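Local coordinates for protein putative exotoxin (superantigen) (Streptococcus pyogenes, PDB 1TY0) that probably acts as a superantigen toxin, uses a common surface for T-cell receptor binding and dimerisation, and binds zinc, at residues Y16-I21 with E133-I138; T26-D31 with S43-K48; F38-S43 with V70-L75; S58-K63 with K191-I196. One frame throughout, in Å; residues are numbered along the deposited sequence.

Contact 1: Y16-I21 with E133-I138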
# COMPACT_ATOMS: atom_id res chain seq x y z
N TYR A 16 1.61 -11.07 -3.24
CA TYR A 16 1.18 -9.81 -3.83
C TYR A 16 0.12 -9.12 -2.98
O TYR A 16 0.21 -7.92 -2.73
CB TYR A 16 0.61 -10.02 -5.23
CG TYR A 16 -0.30 -8.89 -5.64
CD1 TYR A 16 0.20 -7.59 -5.78
CD2 TYR A 16 -1.66 -9.09 -5.84
CE1 TYR A 16 -0.64 -6.53 -6.10
CE2 TYR A 16 -2.51 -8.04 -6.17
CZ TYR A 16 -1.99 -6.76 -6.30
OH TYR A 16 -2.83 -5.71 -6.61
N ALA A 17 -0.89 -9.87 -2.56
CA ALA A 17 -1.98 -9.31 -1.78
C ALA A 17 -1.52 -8.62 -0.50
O ALA A 17 -1.96 -7.51 -0.20
CB ALA A 17 -3.00 -10.40 -1.43
N TYR A 18 -0.61 -9.25 0.24
CA TYR A 18 -0.14 -8.69 1.49
C TYR A 18 1.06 -7.73 1.43
O TYR A 18 1.47 -7.19 2.46
CB TYR A 18 0.11 -9.83 2.49
CG TYR A 18 -1.18 -10.38 3.07
CD1 TYR A 18 -1.81 -9.75 4.14
CD2 TYR A 18 -1.79 -11.52 2.53
CE1 TYR A 18 -3.02 -10.22 4.66
CE2 TYR A 18 -3.01 -12.00 3.04
CZ TYR A 18 -3.61 -11.35 4.11
OH TYR A 18 -4.80 -11.82 4.62
N GLU A 19 1.64 -7.54 0.25
CA GLU A 19 2.75 -6.59 0.09
C GLU A 19 2.02 -5.28 -0.18
O GLU A 19 1.94 -4.82 -1.31
CB GLU A 19 3.62 -6.96 -1.11
CG GLU A 19 4.69 -8.00 -0.79
CD GLU A 19 5.84 -7.41 0.01
OE1 GLU A 19 6.54 -6.52 -0.52
OE2 GLU A 19 6.04 -7.84 1.16
N ILE A 20 1.49 -4.69 0.89
CA ILE A 20 0.70 -3.48 0.77
C ILE A 20 0.81 -2.57 1.99
O ILE A 20 1.24 -3.00 3.06
CB ILE A 20 -0.78 -3.89 0.58
CG1 ILE A 20 -1.69 -2.67 0.44
CG2 ILE A 20 -1.22 -4.73 1.76
CD1 ILE A 20 -3.13 -3.04 0.17
N ILE A 21 0.44 -1.31 1.81
CA ILE A 21 0.47 -0.32 2.89
C ILE A 21 -0.96 -0.24 3.43
O ILE A 21 -1.89 0.00 2.68
CB ILE A 21 0.88 1.07 2.36
CG1 ILE A 21 2.37 1.07 2.01
CG2 ILE A 21 0.57 2.15 3.40
CD1 ILE A 21 3.27 0.93 3.20
N GLU A 133 -5.48 -6.60 11.87
CA GLU A 133 -4.22 -5.91 12.11
C GLU A 133 -3.14 -6.90 12.53
O GLU A 133 -2.00 -6.85 12.04
CB GLU A 133 -4.38 -4.84 13.19
CG GLU A 133 -3.08 -4.09 13.47
CD GLU A 133 -3.23 -2.95 14.45
OE1 GLU A 133 -4.37 -2.49 14.68
OE2 GLU A 133 -2.19 -2.50 14.98
N PHE A 134 -3.49 -7.79 13.44
CA PHE A 134 -2.53 -8.78 13.91
C PHE A 134 -2.09 -9.69 12.76
O PHE A 134 -0.91 -9.96 12.58
CB PHE A 134 -3.15 -9.62 15.03
CG PHE A 134 -2.15 -10.39 15.84
CD1 PHE A 134 -1.58 -11.55 15.33
CD2 PHE A 134 -1.76 -9.95 17.10
CE1 PHE A 134 -0.63 -12.27 16.06
CE2 PHE A 134 -0.81 -10.66 17.83
CZ PHE A 134 -0.25 -11.82 17.31
N ASP A 135 -3.07 -10.15 11.98
CA ASP A 135 -2.81 -11.04 10.85
C ASP A 135 -1.89 -10.39 9.82
O ASP A 135 -0.90 -10.98 9.39
CB ASP A 135 -4.15 -11.46 10.22
CG ASP A 135 -4.00 -12.56 9.18
OD1 ASP A 135 -3.03 -13.34 9.26
OD2 ASP A 135 -4.88 -12.66 8.30
N PHE A 136 -2.21 -9.16 9.44
CA PHE A 136 -1.39 -8.45 8.47
C PHE A 136 0.05 -8.31 8.95
O PHE A 136 0.99 -8.62 8.21
CB PHE A 136 -1.95 -7.05 8.22
CG PHE A 136 -1.01 -6.14 7.49
CD1 PHE A 136 -0.77 -6.31 6.12
CD2 PHE A 136 -0.32 -5.15 8.18
CE1 PHE A 136 0.15 -5.49 5.45
CE2 PHE A 136 0.60 -4.33 7.52
CZ PHE A 136 0.83 -4.50 6.16
N LYS A 137 0.23 -7.86 10.18
CA LYS A 137 1.57 -7.67 10.71
C LYS A 137 2.37 -8.96 10.84
O LYS A 137 3.54 -9.00 10.49
CB LYS A 137 1.51 -6.94 12.05
CG LYS A 137 1.01 -5.51 11.90
CD LYS A 137 1.02 -4.73 13.21
CE LYS A 137 0.71 -3.26 12.92
NZ LYS A 137 0.55 -2.44 14.15
N ILE A 138 1.73 -10.02 11.32
CA ILE A 138 2.42 -11.29 11.46
C ILE A 138 2.76 -11.88 10.09
O ILE A 138 3.84 -12.43 9.90
CB ILE A 138 1.59 -12.31 12.27
CG1 ILE A 138 2.40 -13.60 12.47
CG2 ILE A 138 0.29 -12.61 11.57
CD1 ILE A 138 1.79 -14.56 13.46
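Tyr18 and Phe136 bring their aromatic rings together in a buried apolar contact. The side chains run in opposite senses, and Phe136 CD1 sits at the edge of the Tyr18 ring, near its plane, 4.1 Å from Tyr18 CD1. A chi1 of 167° swings the Phe136 ring out toward residues 18-20. There Ile20 supplies the second apolar partner, its CG2 branch 4.0 Å from Phe136 CE1. Here the end of the N-terminal helix and the chain leading into the OB-fold pack on helix 131-146 of the beta-grasp domain, the long helix set between the two domains in this toxin family.

Backbone carbonyls also approach the phenylalanine. Ile20 O sits at the ring edge, 3.5 Å from Phe136 CZ, while Tyr18 O comes in obliquely, 3.7 Å from Phe136 CE1; Glu19 between them is the centre of an inverse gamma turn.

The polar end of Tyr18 is organised by a third residue. At 3.8 Å, Tyr18 OH and Asp135 OD2 are too far apart to bond directly; instead, each is hydrogen-bonded to the hydroxyl of Tyr190. On the second subunit, Arg183 is hydrogen-bonded to Glu19 O.

Contact 2: T26-D31 with S43-K48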
# COMPACT_ATOMS: atom_id res chain seq x y z
N THR A 26 -6.02 6.75 13.71
CA THR A 26 -6.57 6.61 15.06
C THR A 26 -7.45 7.78 15.49
O THR A 26 -7.30 8.91 15.01
CB THR A 26 -5.43 6.43 16.09
OG1 THR A 26 -4.51 7.52 15.98
CG2 THR A 26 -4.68 5.12 15.84
N ASN A 27 -8.38 7.48 16.39
CA ASN A 27 -9.30 8.46 16.96
C ASN A 27 -10.09 9.21 15.89
O ASN A 27 -10.08 10.44 15.83
CB ASN A 27 -8.50 9.45 17.82
CG ASN A 27 -9.38 10.37 18.64
OD1 ASN A 27 -10.37 9.94 19.22
ND2 ASN A 27 -9.02 11.64 18.68
N CYS A 28 -10.79 8.45 15.06
CA CYS A 28 -11.59 9.00 13.97
C CYS A 28 -13.08 8.93 14.29
O CYS A 28 -13.54 7.99 14.93
CB CYS A 28 -11.33 8.22 12.69
SG CYS A 28 -9.60 8.19 12.24
N ASN A 29 -13.83 9.92 13.83
CA ASN A 29 -15.26 9.96 14.10
C ASN A 29 -16.13 9.16 13.15
O ASN A 29 -15.96 9.23 11.93
CB ASN A 29 -15.75 11.41 14.11
CG ASN A 29 -17.19 11.53 14.55
OD1 ASN A 29 -18.10 11.69 13.74
ND2 ASN A 29 -17.41 11.44 15.86
N ILE A 30 -17.07 8.40 13.70
CA ILE A 30 -18.01 7.64 12.89
C ILE A 30 -19.07 8.65 12.46
O ILE A 30 -19.89 9.07 13.27
CB ILE A 30 -18.72 6.52 13.69
CG1 ILE A 30 -17.70 5.46 14.12
CG2 ILE A 30 -19.82 5.88 12.84
CD1 ILE A 30 -18.29 4.30 14.89
N ASP A 31 -19.03 9.04 11.19
CA ASP A 31 -20.00 10.02 10.69
C ASP A 31 -21.36 9.40 10.41
O ASP A 31 -22.39 10.04 10.61
CB ASP A 31 -19.48 10.69 9.41
CG ASP A 31 -18.53 11.84 9.70
OD1 ASP A 31 -18.34 12.18 10.88
OD2 ASP A 31 -17.98 12.41 8.74
N SER A 43 -10.76 13.35 7.45
CA SER A 43 -10.44 14.63 6.82
C SER A 43 -9.34 15.42 7.52
O SER A 43 -8.51 16.05 6.86
CB SER A 43 -11.70 15.51 6.72
OG SER A 43 -12.71 14.89 5.94
N SER A 44 -9.34 15.39 8.85
CA SER A 44 -8.34 16.12 9.63
C SER A 44 -6.92 15.68 9.31
O SER A 44 -5.99 16.49 9.34
CB SER A 44 -8.61 15.94 11.13
OG SER A 44 -8.56 14.57 11.51
N TYR A 45 -6.75 14.40 9.01
CA TYR A 45 -5.44 13.84 8.67
C TYR A 45 -5.02 14.21 7.26
O TYR A 45 -3.85 14.47 6.99
CB TYR A 45 -5.50 12.31 8.76
CG TYR A 45 -5.45 11.75 10.15
CD1 TYR A 45 -4.24 11.55 10.80
CD2 TYR A 45 -6.62 11.35 10.80
CE1 TYR A 45 -4.18 10.97 12.05
CE2 TYR A 45 -6.57 10.76 12.05
CZ TYR A 45 -5.35 10.58 12.67
OH TYR A 45 -5.29 9.98 13.91
N LYS A 46 -5.99 14.25 6.36
CA LYS A 46 -5.76 14.54 4.95
C LYS A 46 -5.78 16.02 4.58
O LYS A 46 -5.25 16.41 3.54
CB LYS A 46 -6.81 13.82 4.10
CG LYS A 46 -6.73 12.30 4.17
CD LYS A 46 -5.53 11.80 3.40
CE LYS A 46 -5.48 10.29 3.35
NZ LYS A 46 -4.34 9.86 2.49
N LYS A 47 -6.39 16.84 5.43
CA LYS A 47 -6.51 18.28 5.17
C LYS A 47 -7.38 18.55 3.95
O LYS A 47 -7.13 19.49 3.19
CB LYS A 47 -5.13 18.92 5.00
CG LYS A 47 -4.22 18.74 6.21
CD LYS A 47 -4.93 19.17 7.48
CE LYS A 47 -4.11 18.82 8.72
NZ LYS A 47 -4.86 19.15 9.96
N LYS A 48 -8.39 17.72 3.77
CA LYS A 48 -9.37 17.83 2.70
C LYS A 48 -10.43 16.80 3.03
O LYS A 48 -10.20 15.93 3.87
CB LYS A 48 -8.74 17.54 1.33
CG LYS A 48 -8.20 16.14 1.14
CD LYS A 48 -7.61 16.00 -0.26
CE LYS A 48 -6.93 14.66 -0.46
NZ LYS A 48 -6.35 14.56 -1.83
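Tyr45 reaches from the short helix 43-46 to the corner where strand 23-26 passes into strand 28-33, and it contributes the largest share of the buried surface. Its phenol oxygen donates a short hydrogen bond of 2.5 Å to the backbone O of Thr26. The donor approaches at a C=O...O angle of 131°, and the accepting oxygen lies at the edge of the ring, in its plane. Because CG of Tyr45 stands beside the backbone N and opposite the carbonyl carbon (chi1 -77°), the ring extends away from the helix, and its hydroxyl end and the CE2 edge reach the corner.

The side-chain OG1 of Thr26 also lies near, 3.3 Å from Tyr45 OH. This oxygen stands between the backbone N and the carbonyl carbon of the threonine (chi1 55°), which places it beside the phenol.

Cys28 touches the ring farther back. Its SG is 4.0 Å from CE2 of Tyr45 and 5.2 Å from the ring centroid, an oblique sulfur-aromatic contact in which the sulfur approaches well off the ring normal. Between the two strand residues, Asn27 takes a positive phi, and with Cys28 it faces Val70 in a G1 beta bulge. This bulge makes the corner that presents both Thr26 O and Cys28 SG to the tyrosine.

Tyr25 of strand 23-26 meets the Tyr45 ring edge-to-face, and Cys28 also packs on Ile40 of strand 37-41, which leads directly into helix 43-46; strand 69-74 pairs with the chain on both sides of the bulge.

Contact 3: F38-S43 with V70-L75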
# COMPACT_ATOMS: atom_id res chain seq x y z
N PHE A 38 -19.43 1.29 7.75
CA PHE A 38 -19.03 2.34 8.69
C PHE A 38 -18.56 3.45 7.76
O PHE A 38 -17.79 3.18 6.83
CB PHE A 38 -17.79 1.94 9.50
CG PHE A 38 -18.03 0.92 10.58
CD1 PHE A 38 -18.39 1.32 11.86
CD2 PHE A 38 -17.81 -0.43 10.32
CE1 PHE A 38 -18.52 0.38 12.88
CE2 PHE A 38 -17.95 -1.38 11.34
CZ PHE A 38 -18.31 -0.96 12.62
N TYR A 39 -19.01 4.68 7.96
CA TYR A 39 -18.51 5.80 7.16
C TYR A 39 -17.78 6.66 8.17
O TYR A 39 -18.40 7.35 8.98
CB TYR A 39 -19.65 6.55 6.47
CG TYR A 39 -20.19 5.76 5.31
CD1 TYR A 39 -19.42 5.58 4.15
CD2 TYR A 39 -21.42 5.11 5.39
CE1 TYR A 39 -19.86 4.77 3.12
CE2 TYR A 39 -21.87 4.30 4.35
CZ TYR A 39 -21.08 4.13 3.22
OH TYR A 39 -21.51 3.30 2.21
N ILE A 40 -16.45 6.59 8.12
CA ILE A 40 -15.58 7.28 9.07
C ILE A 40 -14.81 8.44 8.46
O ILE A 40 -14.25 8.34 7.37
CB ILE A 40 -14.56 6.29 9.67
CG1 ILE A 40 -15.26 5.00 10.13
CG2 ILE A 40 -13.80 6.94 10.81
CD1 ILE A 40 -16.39 5.20 11.09
N ASP A 41 -14.78 9.55 9.19
CA ASP A 41 -14.09 10.73 8.73
C ASP A 41 -12.60 10.77 9.08
O ASP A 41 -12.22 10.58 10.23
CB ASP A 41 -14.77 11.97 9.31
CG ASP A 41 -14.19 13.26 8.77
OD1 ASP A 41 -13.79 13.28 7.59
OD2 ASP A 41 -14.14 14.26 9.52
N ILE A 42 -11.75 11.00 8.08
CA ILE A 42 -10.32 11.13 8.33
C ILE A 42 -9.82 12.43 7.70
O ILE A 42 -8.62 12.62 7.47
CB ILE A 42 -9.50 9.92 7.78
CG1 ILE A 42 -9.61 9.83 6.26
CG2 ILE A 42 -9.98 8.64 8.44
CD1 ILE A 42 -8.66 8.82 5.66
N SER A 43 -10.76 13.35 7.45
CA SER A 43 -10.44 14.63 6.82
C SER A 43 -9.34 15.42 7.52
O SER A 43 -8.51 16.05 6.86
CB SER A 43 -11.70 15.51 6.72
OG SER A 43 -12.71 14.89 5.94
N VAL A 70 -13.32 5.95 16.74
CA VAL A 70 -12.79 4.62 16.46
C VAL A 70 -11.41 4.68 15.83
O VAL A 70 -10.97 5.72 15.34
CB VAL A 70 -13.71 3.83 15.50
CG1 VAL A 70 -15.07 3.60 16.14
CG2 VAL A 70 -13.87 4.59 14.19
N ASN A 71 -10.73 3.53 15.86
CA ASN A 71 -9.43 3.40 15.24
C ASN A 71 -9.63 2.54 14.01
O ASN A 71 -10.50 1.66 13.98
CB ASN A 71 -8.44 2.72 16.18
CG ASN A 71 -8.10 3.59 17.37
OD1 ASN A 71 -8.01 4.81 17.24
ND2 ASN A 71 -7.91 2.97 18.53
N ILE A 72 -8.83 2.80 12.99
CA ILE A 72 -8.92 2.07 11.74
C ILE A 72 -7.60 1.42 11.38
O ILE A 72 -6.55 2.07 11.41
CB ILE A 72 -9.29 3.00 10.57
CG1 ILE A 72 -10.63 3.69 10.83
CG2 ILE A 72 -9.31 2.21 9.26
CD1 ILE A 72 -10.95 4.79 9.83
N PHE A 73 -7.65 0.14 11.06
CA PHE A 73 -6.48 -0.57 10.57
C PHE A 73 -7.04 -1.59 9.61
O PHE A 73 -7.45 -2.68 10.00
CB PHE A 73 -5.69 -1.29 11.67
CG PHE A 73 -4.32 -1.71 11.21
CD1 PHE A 73 -4.16 -2.81 10.38
CD2 PHE A 73 -3.20 -0.96 11.55
CE1 PHE A 73 -2.90 -3.15 9.88
CE2 PHE A 73 -1.94 -1.29 11.06
CZ PHE A 73 -1.79 -2.39 10.22
N GLY A 74 -7.07 -1.21 8.34
CA GLY A 74 -7.62 -2.10 7.33
C GLY A 74 -6.80 -2.11 6.06
O GLY A 74 -6.12 -1.13 5.74
N LEU A 75 -6.88 -3.21 5.33
CA LEU A 75 -6.13 -3.33 4.09
C LEU A 75 -7.04 -2.94 2.93
O LEU A 75 -8.12 -3.53 2.76
CB LEU A 75 -5.61 -4.76 3.93
CG LEU A 75 -4.90 -5.31 5.17
CD1 LEU A 75 -4.36 -6.72 4.90
CD2 LEU A 75 -3.76 -4.37 5.56
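This is an apolar contact across the interior of the OB-fold barrel, between strands 37-41 and 69-74, which are not neighbours in the sheet. Ile40, Val70 and Ile72 point their side chains inward from the two walls, and with Ile42 they meet through aliphatic carbons, mostly methyl groups.

Ile40 is the central piece. Its CG2 branch rests 3.7 Å from CD1 of Ile72, the two side chains running antiparallel alongside one another. The other branch turns aside to meet Val70, placing Ile40 CD1 4.0 Å from Val70 CG2. That valine methyl is the one lying between the backbone N and the carbonyl carbon (CG1 has chi1 -63°), and it also comes 4.1 Å from Ile40 CG2, so it adjoins both branches of the isoleucine. Farther along, Ile42 CG2 approaches the same Ile72 CD1 at 4.2 Å.

The chain is fixed where it leaves the strand. Asp41, whose CB is directed away from strand 69-74, accepts through OD1 from Ser43 N at 3.0 Å in an Asx turn and from Ser43 OG through its syn lone pair. Ile42 occupies the N-cap position of helix 43-46.

Strand 28-33 pairs with both walls and adds Cys28 and Ile30 against Ile40. Along its other edge, strand 37-41 pairs with strand 51-55, whose Val52 packs on Ile42 and Ile72.

Contact 4: S58-K63 with K191-I196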
# COMPACT_ATOMS: atom_id res chain seq x y z
N SER A 58 -23.18 -8.72 8.78
CA SER A 58 -24.36 -8.28 9.51
C SER A 58 -24.13 -8.17 11.02
O SER A 58 -23.28 -8.87 11.58
CB SER A 58 -25.52 -9.25 9.25
OG SER A 58 -25.71 -9.46 7.86
N TYR A 59 -24.89 -7.28 11.65
CA TYR A 59 -24.84 -7.07 13.10
C TYR A 59 -23.50 -6.71 13.72
O TYR A 59 -23.15 -7.17 14.81
CB TYR A 59 -25.45 -8.29 13.79
CG TYR A 59 -26.87 -8.53 13.34
CD1 TYR A 59 -27.88 -7.63 13.69
CD2 TYR A 59 -27.20 -9.61 12.52
CE1 TYR A 59 -29.18 -7.80 13.22
CE2 TYR A 59 -28.50 -9.78 12.05
CZ TYR A 59 -29.49 -8.87 12.40
OH TYR A 59 -30.77 -9.04 11.94
N ILE A 60 -22.75 -5.87 13.02
CA ILE A 60 -21.46 -5.40 13.50
C ILE A 60 -21.60 -3.90 13.76
O ILE A 60 -21.23 -3.40 14.82
CB ILE A 60 -20.33 -5.64 12.46
CG1 ILE A 60 -20.07 -7.14 12.31
CG2 ILE A 60 -19.06 -4.89 12.88
CD1 ILE A 60 -19.60 -7.81 13.57
N THR A 61 -22.17 -3.18 12.79
CA THR A 61 -22.34 -1.75 12.97
C THR A 61 -23.31 -1.46 14.11
O THR A 61 -23.29 -0.37 14.69
CB THR A 61 -22.86 -1.06 11.68
OG1 THR A 61 -24.09 -1.66 11.26
CG2 THR A 61 -21.83 -1.16 10.56
N THR A 62 -24.16 -2.42 14.44
CA THR A 62 -25.12 -2.25 15.52
C THR A 62 -24.41 -2.16 16.87
O THR A 62 -24.98 -1.69 17.85
CB THR A 62 -26.14 -3.40 15.56
OG1 THR A 62 -25.45 -4.66 15.64
CG2 THR A 62 -27.00 -3.39 14.30
N LYS A 63 -23.16 -2.61 16.90
CA LYS A 63 -22.35 -2.58 18.12
C LYS A 63 -21.77 -1.19 18.36
O LYS A 63 -21.24 -0.90 19.43
CB LYS A 63 -21.20 -3.58 18.03
CG LYS A 63 -21.61 -5.03 17.84
CD LYS A 63 -20.37 -5.91 17.71
CE LYS A 63 -20.72 -7.36 17.41
NZ LYS A 63 -19.49 -8.19 17.25
N LYS A 191 -14.33 -9.07 7.07
CA LYS A 191 -15.62 -8.42 7.24
C LYS A 191 -16.25 -8.79 8.58
O LYS A 191 -17.15 -8.11 9.04
CB LYS A 191 -16.57 -8.77 6.09
CG LYS A 191 -16.17 -8.14 4.77
CD LYS A 191 -17.16 -8.46 3.66
CE LYS A 191 -18.56 -7.98 4.00
NZ LYS A 191 -19.46 -8.09 2.82
N ASP A 192 -15.78 -9.88 9.20
CA ASP A 192 -16.35 -10.24 10.50
C ASP A 192 -15.88 -9.27 11.59
O ASP A 192 -16.36 -9.34 12.73
CB ASP A 192 -16.00 -11.68 10.90
CG ASP A 192 -14.51 -11.95 10.96
OD1 ASP A 192 -13.73 -10.99 11.16
OD2 ASP A 192 -14.12 -13.13 10.83
N ASN A 193 -14.96 -8.39 11.24
CA ASN A 193 -14.43 -7.38 12.16
C ASN A 193 -14.02 -8.00 13.50
O ASN A 193 -14.16 -7.37 14.54
CB ASN A 193 -15.49 -6.30 12.42
CG ASN A 193 -14.90 -4.95 12.83
OD1 ASN A 193 -15.36 -4.31 13.78
ND2 ASN A 193 -13.88 -4.51 12.11
N LYS A 194 -13.52 -9.24 13.46
CA LYS A 194 -13.12 -9.91 14.70
C LYS A 194 -12.13 -9.05 15.47
O LYS A 194 -11.12 -8.61 14.94
CB LYS A 194 -12.52 -11.29 14.41
CG LYS A 194 -13.58 -12.36 14.23
CD LYS A 194 -12.96 -13.75 14.19
CE LYS A 194 -14.04 -14.82 14.16
NZ LYS A 194 -13.47 -16.20 14.10
N THR A 195 -12.44 -8.86 16.75
CA THR A 195 -11.64 -8.01 17.61
C THR A 195 -11.19 -8.69 18.90
O THR A 195 -11.88 -9.56 19.43
CB THR A 195 -12.47 -6.75 17.95
OG1 THR A 195 -12.73 -6.02 16.74
CG2 THR A 195 -11.76 -5.86 18.94
N ILE A 196 -10.02 -8.28 19.38
CA ILE A 196 -9.45 -8.82 20.61
C ILE A 196 -8.99 -7.69 21.51
O ILE A 196 -8.44 -6.70 21.04
CB ILE A 196 -8.21 -9.69 20.31
CG1 ILE A 196 -8.59 -10.88 19.43
CG2 ILE A 196 -7.59 -10.17 21.63
CD1 ILE A 196 -7.39 -11.73 19.01
O HOH W 1 -16.86 -8.16 15.62
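Ile60 points at the turn 191-194 and lies obliquely across the side chain of Asn193, with its two branches meeting different parts of that turn. The CG2 methyl, anti to the backbone N of Ile60, rests 3.9 Å from CB of Asn193. The ethyl branch lies beside the backbone N instead (chi1 -68°) and bends back at its end, bringing Ile60 CD1 to 3.7 Å from the backbone O of Asp192. Thus one side chain covers both the base of the asparagine and the preceding peptide.

Asn193 has a positive phi, and its CB is directed toward Ile60. The turn is held from within. The CB of Asp192 is directed away from Ile60, and its OD1 accepts from Lys194 N at 2.9 Å, met from above the carboxylate plane, which makes an Asx turn. Asn193 O is gripped by two donors: Thr195 OG1 at 3.0 Å and water 1, also at 3.0 Å.

That water bridges the segments. Lys63, with its chain extended from CB to the amine, runs toward the turn and donates from NZ to the water at 3.1 Å. Lys191 is directed elsewhere, its NZ forming a salt bridge with Glu55.

Residues 58-63 belong to the loop between strands 51-55 and 69-74 of the OB-fold domain, and residues 191-194 lead into strand 195-197 of the beta-grasp domain. The contact is one of several between the OB-fold and beta-grasp domains of the two-domain superantigen fold.

Contacts 2 and 3 lie in the OB-fold barrel, their centres about 8 Å apart; they share Ser43, and Cys28 O is 2.7 Å from Val70 N, a probable hydrogen bond between adjacent strands. Contacts 1 and 4 both join the OB-fold to the beta-grasp domain, at places about 20 Å apart between centres. Contact 3 touches each of them: Leu75 CD2 lies 3.6 Å from Phe136 CD1 of contact 1, and Phe38 CE2 lies 4.0 Å from Ile60 CG2 of contact 4. Apolar packing thus runs from the barrel to both domain junctions. All four contacts are away from the zinc-binding residues His169, His203 and Asp205.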